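PDB 3OTN: SusD superfamily protein from Parabacteroides distasonis, which probably binds a carbohydrate or related nutrient at the bacterial outer membrane as part of a SusD-type uptake system. Local coordinates for residues A[114-119]-A[172-177]; A[125-130]-A[356-361]. All blocks are in the same frame, centred on the assembly; numbering follows the deposited sequence. Where two conformers were deposited one is given.

Interaction 1: residues A[114-119]-A[172-177]; sequences YMAEVK and EQSDLA. With ACT (acetate ion), chain F.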
loop_
_atom_site.group_PDB
_atom_site.type_symbol
_atom_site.label_atom_id
_atom_site.label_comp_id
_atom_site.label_asym_id
_atom_site.label_seq_id
_atom_site.Cartn_x
_atom_site.Cartn_y
_atom_site.Cartn_z
ATOM N N TYR A 114 -11.739 -19.250 9.616
ATOM C CA TYR A 114 -10.454 -18.948 10.177
ATOM C C TYR A 114 -9.322 -19.284 9.206
ATOM O O TYR A 114 -8.410 -18.502 9.046
ATOM C CB TYR A 114 -10.266 -19.698 11.494
ATOM C CG TYR A 114 -11.042 -19.182 12.693
ATOM C CD1 TYR A 114 -11.559 -17.879 12.753
ATOM C CD2 TYR A 114 -11.200 -19.999 13.820
ATOM C CE1 TYR A 114 -12.255 -17.424 13.877
ATOM C CE2 TYR A 114 -11.897 -19.549 14.958
ATOM C CZ TYR A 114 -12.391 -18.254 14.982
ATOM O OH TYR A 114 -13.060 -17.815 16.093
HETATM N N MSE A 115 -9.411 -20.445 8.553
HETATM C CA MSE A 115 -8.375 -20.861 7.629
HETATM C C MSE A 115 -8.385 -19.951 6.396
HETATM O O MSE A 115 -7.317 -19.646 5.852
HETATM C CB MSE A 115 -8.508 -22.353 7.281
HETATM C CG MSE A 115 -8.200 -23.287 8.471
HETATM SE SE MSE A 115 -8.450 -25.221 8.079
HETATM C CE MSE A 115 -10.266 -25.128 7.421
ATOM N N ALA A 116 -9.568 -19.481 5.992
ATOM C CA ALA A 116 -9.673 -18.489 4.907
ATOM C C ALA A 116 -8.934 -17.186 5.253
ATOM O O ALA A 116 -8.320 -16.551 4.389
ATOM C CB ALA A 116 -11.161 -18.209 4.552
ATOM N N GLU A 117 -9.008 -16.760 6.504
ATOM C CA GLU A 117 -8.336 -15.516 6.917
ATOM C C GLU A 117 -6.801 -15.694 6.765
ATOM O O GLU A 117 -6.096 -14.798 6.323
ATOM C CB GLU A 117 -8.688 -15.150 8.367
ATOM C CG GLU A 117 -10.169 -14.827 8.618
ATOM C CD GLU A 117 -10.490 -14.504 10.072
ATOM O OE1 GLU A 117 -9.721 -13.782 10.736
ATOM O OE2 GLU A 117 -11.527 -14.982 10.557
ATOM N N VAL A 118 -6.316 -16.847 7.183
ATOM C CA VAL A 118 -4.896 -17.188 7.178
ATOM C C VAL A 118 -4.423 -17.364 5.754
ATOM O O VAL A 118 -3.337 -16.897 5.417
ATOM C CB VAL A 118 -4.598 -18.425 8.084
ATOM C CG1 VAL A 118 -3.055 -18.821 8.046
ATOM C CG2 VAL A 118 -5.075 -18.121 9.528
ATOM N N LYS A 119 -5.221 -18.005 4.900
ATOM C CA LYS A 119 -4.797 -18.151 3.507
ATOM C C LYS A 119 -4.758 -16.793 2.818
ATOM O O LYS A 119 -3.846 -16.537 2.028
ATOM C CB LYS A 119 -5.679 -19.116 2.733
ATOM C CG LYS A 119 -5.464 -20.565 3.103
ATOM C CD LYS A 119 -6.551 -21.410 2.456
ATOM C CE LYS A 119 -6.491 -22.872 2.911
ATOM N NZ LYS A 119 -7.489 -23.682 2.144
ATOM N N GLU A 172 -11.904 -17.448 -1.319
ATOM C CA GLU A 172 -13.092 -17.034 -2.045
ATOM C C GLU A 172 -14.281 -18.039 -1.962
ATOM O O GLU A 172 -15.457 -17.656 -2.032
ATOM C CB GLU A 172 -12.679 -16.852 -3.507
ATOM C CG GLU A 172 -13.523 -15.999 -4.290
ATOM C CD GLU A 172 -12.922 -15.693 -5.646
ATOM O OE1 GLU A 172 -12.430 -16.633 -6.366
ATOM O OE2 GLU A 172 -13.009 -14.505 -6.004
ATOM N N GLN A 173 -13.971 -19.320 -1.814
ATOM C CA GLN A 173 -15.003 -20.366 -1.683
ATOM C C GLN A 173 -15.311 -20.717 -0.232
ATOM O O GLN A 173 -15.860 -21.776 0.031
ATOM C CB GLN A 173 -14.576 -21.627 -2.467
ATOM C CG GLN A 173 -14.475 -21.394 -3.997
ATOM C CD GLN A 173 -15.786 -20.856 -4.614
ATOM O OE1 GLN A 173 -16.894 -21.231 -4.205
ATOM N NE2 GLN A 173 -15.654 -19.970 -5.594
ATOM N N SER A 174 -15.030 -19.814 0.704
ATOM C CA SER A 174 -15.149 -20.109 2.132
ATOM C C SER A 174 -16.387 -19.468 2.734
ATOM O O SER A 174 -17.132 -18.748 2.064
ATOM C CB SER A 174 -13.908 -19.577 2.846
ATOM O OG SER A 174 -14.030 -18.187 3.104
ATOM N N ASP A 175 -16.563 -19.692 4.027
ATOM C CA ASP A 175 -17.628 -19.072 4.816
ATOM C C ASP A 175 -17.361 -17.635 5.362
ATOM O O ASP A 175 -18.129 -17.166 6.196
ATOM C CB ASP A 175 -17.988 -20.042 5.959
ATOM C CG ASP A 175 -18.633 -21.338 5.445
ATOM O OD1 ASP A 175 -19.150 -21.337 4.291
ATOM O OD2 ASP A 175 -18.629 -22.345 6.193
ATOM N N LEU A 176 -16.353 -16.916 4.854
ATOM C CA LEU A 176 -16.034 -15.562 5.342
ATOM C C LEU A 176 -17.128 -14.544 5.117
ATOM O O LEU A 176 -17.670 -14.481 4.015
ATOM C CB LEU A 176 -14.792 -14.978 4.620
ATOM C CG LEU A 176 -13.374 -15.196 5.065
ATOM C CD1 LEU A 176 -12.440 -14.463 4.040
ATOM C CD2 LEU A 176 -13.198 -14.667 6.479
ATOM N N ALA A 177 -17.377 -13.680 6.113
ATOM C CA ALA A 177 -18.335 -12.581 5.965
ATOM C C ALA A 177 -17.882 -11.662 4.847
ATOM O O ALA A 177 -16.670 -11.517 4.653
ATOM C CB ALA A 177 -18.429 -11.773 7.276
HETATM C C ACT F . -10.348 -22.984 3.466
HETATM O O ACT F . -10.189 -22.651 2.259
HETATM O OXT ACT F . -11.060 -22.187 4.115
HETATM C CH3 ACT F . -9.734 -24.222 4.087
#
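Ser174 OG is gripped by two hydrogen bonds while its flank rests on the CB of Ala116. The hydroxyl accepts from the backbone N of Leu176 at 3.2 Å, with an N-H···O angle of 159°, which closes an ST turn, and it also bonds to the carbonyl oxygen of Ala171. Together these bonds brace the turn that leaves helix 156-172, and this turn lies against helix 108-133, in the helical part of a SusD-type fold, whose scaffold is related to TPR proteins. With chi1 at 82°, Ser174 holds OG between its backbone N and its carbonyl carbon, where it can reach forward to the amide of Leu176.

The same OG lies 3.2 Å from Ala116 CB, a close approach that suits alanine: a single methyl lets the CA atoms of Ala116 and Ser174 come within 6.3 Å. Beside it comes the branched end of Leu176, whose CG sits 3.8 Å from Ala116 CB, so the methyl is flanked by the polar rim of the turn and by leucine carbon. The side chain of Leu176 also runs obliquely across that of Glu117, and here the acid contributes its aliphatic part. Its carboxylate goes on beyond the contact: OE1 is held by Arg184 and by the hydroxyl of Tyr27, while OE2 lies in plane at the edge of the Tyr114 ring. Asp175 ties the loop to helix 108-133 through Asn112 and Ser109.

One turn along that helix, the extended chain of Lys119 carries NZ to a salt bridge with Glu170 and to a weak bond with an acetate, probably from the crystallisation liquor. Back at the loop, Leu176 turns its CD2 methyl onto Glu117 CG, 3.7 Å away.

Interaction 2: residues A[125-130]-A[356-361]; sequences YYFYLV and SVYRYT. With EDO (1,2-ethanediol), chain S.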
loop_
_atom_site.group_PDB
_atom_site.type_symbol
_atom_site.label_atom_id
_atom_site.label_comp_id
_atom_site.label_asym_id
_atom_site.label_seq_id
_atom_site.Cartn_x
_atom_site.Cartn_y
_atom_site.Cartn_z
ATOM N N TYR A 125 1.132 -11.471 2.113
ATOM C CA TYR A 125 2.565 -11.325 2.407
ATOM C C TYR A 125 3.400 -11.641 1.153
ATOM O O TYR A 125 4.326 -10.887 0.824
ATOM C CB TYR A 125 3.002 -12.238 3.547
ATOM C CG TYR A 125 2.464 -11.824 4.916
ATOM C CD1 TYR A 125 2.663 -10.530 5.404
ATOM C CD2 TYR A 125 1.852 -12.730 5.738
ATOM C CE1 TYR A 125 2.212 -10.156 6.637
ATOM C CE2 TYR A 125 1.380 -12.361 6.984
ATOM C CZ TYR A 125 1.557 -11.071 7.420
ATOM O OH TYR A 125 1.107 -10.702 8.654
ATOM N N TYR A 126 3.055 -12.736 0.466
ATOM C CA TYR A 126 3.760 -13.146 -0.731
ATOM C C TYR A 126 3.582 -12.169 -1.886
ATOM O O TYR A 126 4.522 -11.940 -2.636
ATOM C CB TYR A 126 3.353 -14.553 -1.189
ATOM C CG TYR A 126 4.197 -15.627 -0.572
ATOM C CD1 TYR A 126 5.563 -15.740 -0.895
ATOM C CD2 TYR A 126 3.658 -16.522 0.331
ATOM C CE1 TYR A 126 6.344 -16.742 -0.336
ATOM C CE2 TYR A 126 4.417 -17.535 0.885
ATOM C CZ TYR A 126 5.766 -17.632 0.589
ATOM O OH TYR A 126 6.519 -18.633 1.185
ATOM N N PHE A 127 2.393 -11.582 -2.011
ATOM C CA PHE A 127 2.134 -10.601 -3.071
ATOM C C PHE A 127 2.999 -9.369 -2.886
ATOM O O PHE A 127 3.460 -8.822 -3.874
ATOM C CB PHE A 127 0.627 -10.246 -3.105
ATOM C CG PHE A 127 0.200 -9.390 -4.264
ATOM C CD1 PHE A 127 0.571 -9.696 -5.566
ATOM C CD2 PHE A 127 -0.650 -8.320 -4.057
ATOM C CE1 PHE A 127 0.116 -8.915 -6.634
ATOM C CE2 PHE A 127 -1.122 -7.543 -5.107
ATOM C CZ PHE A 127 -0.719 -7.822 -6.395
ATOM N N TYR A 128 3.220 -8.923 -1.641
ATOM C CA TYR A 128 4.163 -7.822 -1.395
ATOM C C TYR A 128 5.598 -8.288 -1.723
ATOM O O TYR A 128 6.304 -7.626 -2.488
ATOM C CB TYR A 128 4.081 -7.278 0.026
ATOM C CG TYR A 128 2.972 -6.303 0.181
ATOM C CD1 TYR A 128 1.641 -6.733 0.226
ATOM C CD2 TYR A 128 3.220 -4.927 0.155
ATOM C CE1 TYR A 128 0.581 -5.808 0.327
ATOM C CE2 TYR A 128 2.186 -4.012 0.268
ATOM C CZ TYR A 128 0.877 -4.439 0.355
ATOM O OH TYR A 128 -0.125 -3.503 0.479
ATOM N N LEU A 129 5.985 -9.460 -1.209
ATOM C CA LEU A 129 7.334 -9.988 -1.479
ATOM C C LEU A 129 7.678 -10.091 -2.969
ATOM O O LEU A 129 8.764 -9.626 -3.410
ATOM C CB LEU A 129 7.548 -11.334 -0.813
ATOM C CG LEU A 129 7.737 -11.326 0.689
ATOM C CD1 LEU A 129 7.673 -12.806 1.136
ATOM C CD2 LEU A 129 9.099 -10.711 1.065
ATOM N N VAL A 130 6.781 -10.649 -3.765
ATOM C CA VAL A 130 7.100 -10.849 -5.192
ATOM C C VAL A 130 7.173 -9.547 -5.952
ATOM O O VAL A 130 7.990 -9.429 -6.867
ATOM C CB VAL A 130 6.149 -11.859 -5.966
ATOM C CG1 VAL A 130 6.308 -13.295 -5.429
ATOM C CG2 VAL A 130 4.704 -11.402 -5.942
ATOM N N SER A 356 -4.511 2.411 5.365
ATOM C CA SER A 356 -5.147 1.513 4.402
ATOM C C SER A 356 -4.223 0.574 3.642
ATOM O O SER A 356 -3.147 0.969 3.215
ATOM C CB SER A 356 -5.932 2.317 3.389
ATOM O OG SER A 356 -7.003 2.896 4.040
ATOM N N VAL A 357 -4.658 -0.673 3.496
ATOM C CA VAL A 357 -4.085 -1.610 2.526
ATOM C C VAL A 357 -4.980 -1.628 1.265
ATOM O O VAL A 357 -4.471 -1.531 0.152
ATOM C CB VAL A 357 -3.933 -3.039 3.139
ATOM C CG1 VAL A 357 -3.495 -4.053 2.093
ATOM C CG2 VAL A 357 -2.960 -3.001 4.300
ATOM N N TYR A 358 -6.291 -1.775 1.439
ATOM C CA TYR A 358 -7.266 -1.598 0.325
ATOM C C TYR A 358 -8.423 -0.730 0.767
ATOM O O TYR A 358 -8.987 -0.949 1.840
ATOM C CB TYR A 358 -7.829 -2.935 -0.208
ATOM C CG TYR A 358 -6.814 -3.679 -1.020
ATOM C CD1 TYR A 358 -6.452 -3.230 -2.273
ATOM C CD2 TYR A 358 -6.168 -4.796 -0.513
ATOM C CE1 TYR A 358 -5.465 -3.867 -3.009
ATOM C CE2 TYR A 358 -5.185 -5.439 -1.243
ATOM C CZ TYR A 358 -4.852 -4.966 -2.492
ATOM O OH TYR A 358 -3.876 -5.563 -3.206
ATOM N N ARG A 359 -8.790 0.231 -0.068
ATOM C CA ARG A 359 -10.007 1.007 0.098
ATOM C C ARG A 359 -10.803 0.996 -1.214
ATOM O O ARG A 359 -10.299 0.648 -2.258
ATOM C CB ARG A 359 -9.716 2.424 0.582
ATOM C CG ARG A 359 -9.005 3.357 -0.400
ATOM C CD ARG A 359 -8.806 4.667 0.287
ATOM N NE ARG A 359 -8.080 5.701 -0.477
ATOM C CZ ARG A 359 -8.624 6.779 -1.046
ATOM N NH1 ARG A 359 -9.942 6.977 -1.025
ATOM N NH2 ARG A 359 -7.834 7.708 -1.622
ATOM N N TYR A 360 -12.074 1.315 -1.122
ATOM C CA TYR A 360 -12.992 1.203 -2.258
ATOM C C TYR A 360 -12.595 2.005 -3.478
ATOM O O TYR A 360 -12.766 1.522 -4.618
ATOM C CB TYR A 360 -14.381 1.613 -1.787
ATOM C CG TYR A 360 -15.551 1.273 -2.672
ATOM C CD1 TYR A 360 -15.716 0.002 -3.188
ATOM C CD2 TYR A 360 -16.559 2.198 -2.870
ATOM C CE1 TYR A 360 -16.834 -0.313 -3.924
ATOM C CE2 TYR A 360 -17.679 1.895 -3.603
ATOM C CZ TYR A 360 -17.812 0.645 -4.122
ATOM O OH TYR A 360 -18.909 0.352 -4.858
ATOM N N THR A 361 -12.048 3.205 -3.286
ATOM C CA THR A 361 -11.602 4.003 -4.471
ATOM C C THR A 361 -10.607 3.242 -5.361
ATOM O O THR A 361 -10.747 3.234 -6.590
ATOM C CB THR A 361 -11.048 5.393 -4.101
ATOM O OG1 THR A 361 -12.086 6.178 -3.517
ATOM C CG2 THR A 361 -10.502 6.142 -5.352
HETATM C C1 EDO S . -20.364 2.465 -8.655
HETATM O O1 EDO S . -20.847 3.261 -9.743
HETATM C C2 EDO S . -19.736 3.365 -7.600
HETATM O O2 EDO S . -19.931 2.784 -6.303
#
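Phe127 reaches from helix 108-133 to Tyr358, a residue of the short strand 358-359. Its CB points toward residues 356-361, and CG, anti to the backbone N (chi1 -172°), carries the ring out from the helix. There the ring packs among Tyr160 of helix 156-172 and Leu193, Asp196 and Thr200 of helix 187-202, while Arg131 makes a cation-pi contact with it. At the far end CE2 alone meets the other segment, with Tyr358 OH 3.9 Å away; the hydroxyl sits at the ring edge, near its plane, and the two side chains cross at about a right angle. Alongside, Tyr128 brings its OH to within 3.8 Å of Val357 CG1. A classic beta bulge sets Val357 and Tyr358 together opposite Tyr251 of strand 249-253.

Beyond the strand, Tyr360 OH shares a 3.0 Å hydrogen bond with O2 of a 1,2-ethanediol, probably from the crystallisation liquor. A phenylalanine in its place would probably leave O2 of the diol without its tyrosine hydroxyl mate.

Between helix 108-133 and residues 357-358 the touching is van der Waals, hydroxyl against carbon, so the two segments meet through shape rather than through a polar bond, while Asp196 satisfies the Tyr358 hydroxyl.

Overall arrangement
Both contacts use helix 108-133, at successive places along it, and their centres lie about 17 Å apart with nearest atoms about 7 Å from each other. Interaction 1 is peripheral, about 22 Å from the centre of the chain, and only partly buried; it joins parts much closer in sequence than those of interaction 2, and charged groups and a turn surround its small apolar patch. Interaction 2 lies about 5 Å from that centre and is wholly buried; three aromatic side chains and a valine join segments 226 residues apart, bringing the N-terminal helices against the part of the chain that belongs to the RagB/SusD region. Helix 187-202 packs beside both, contributing Met187 and Val190 to the first and Leu193 and Asp196 to the second.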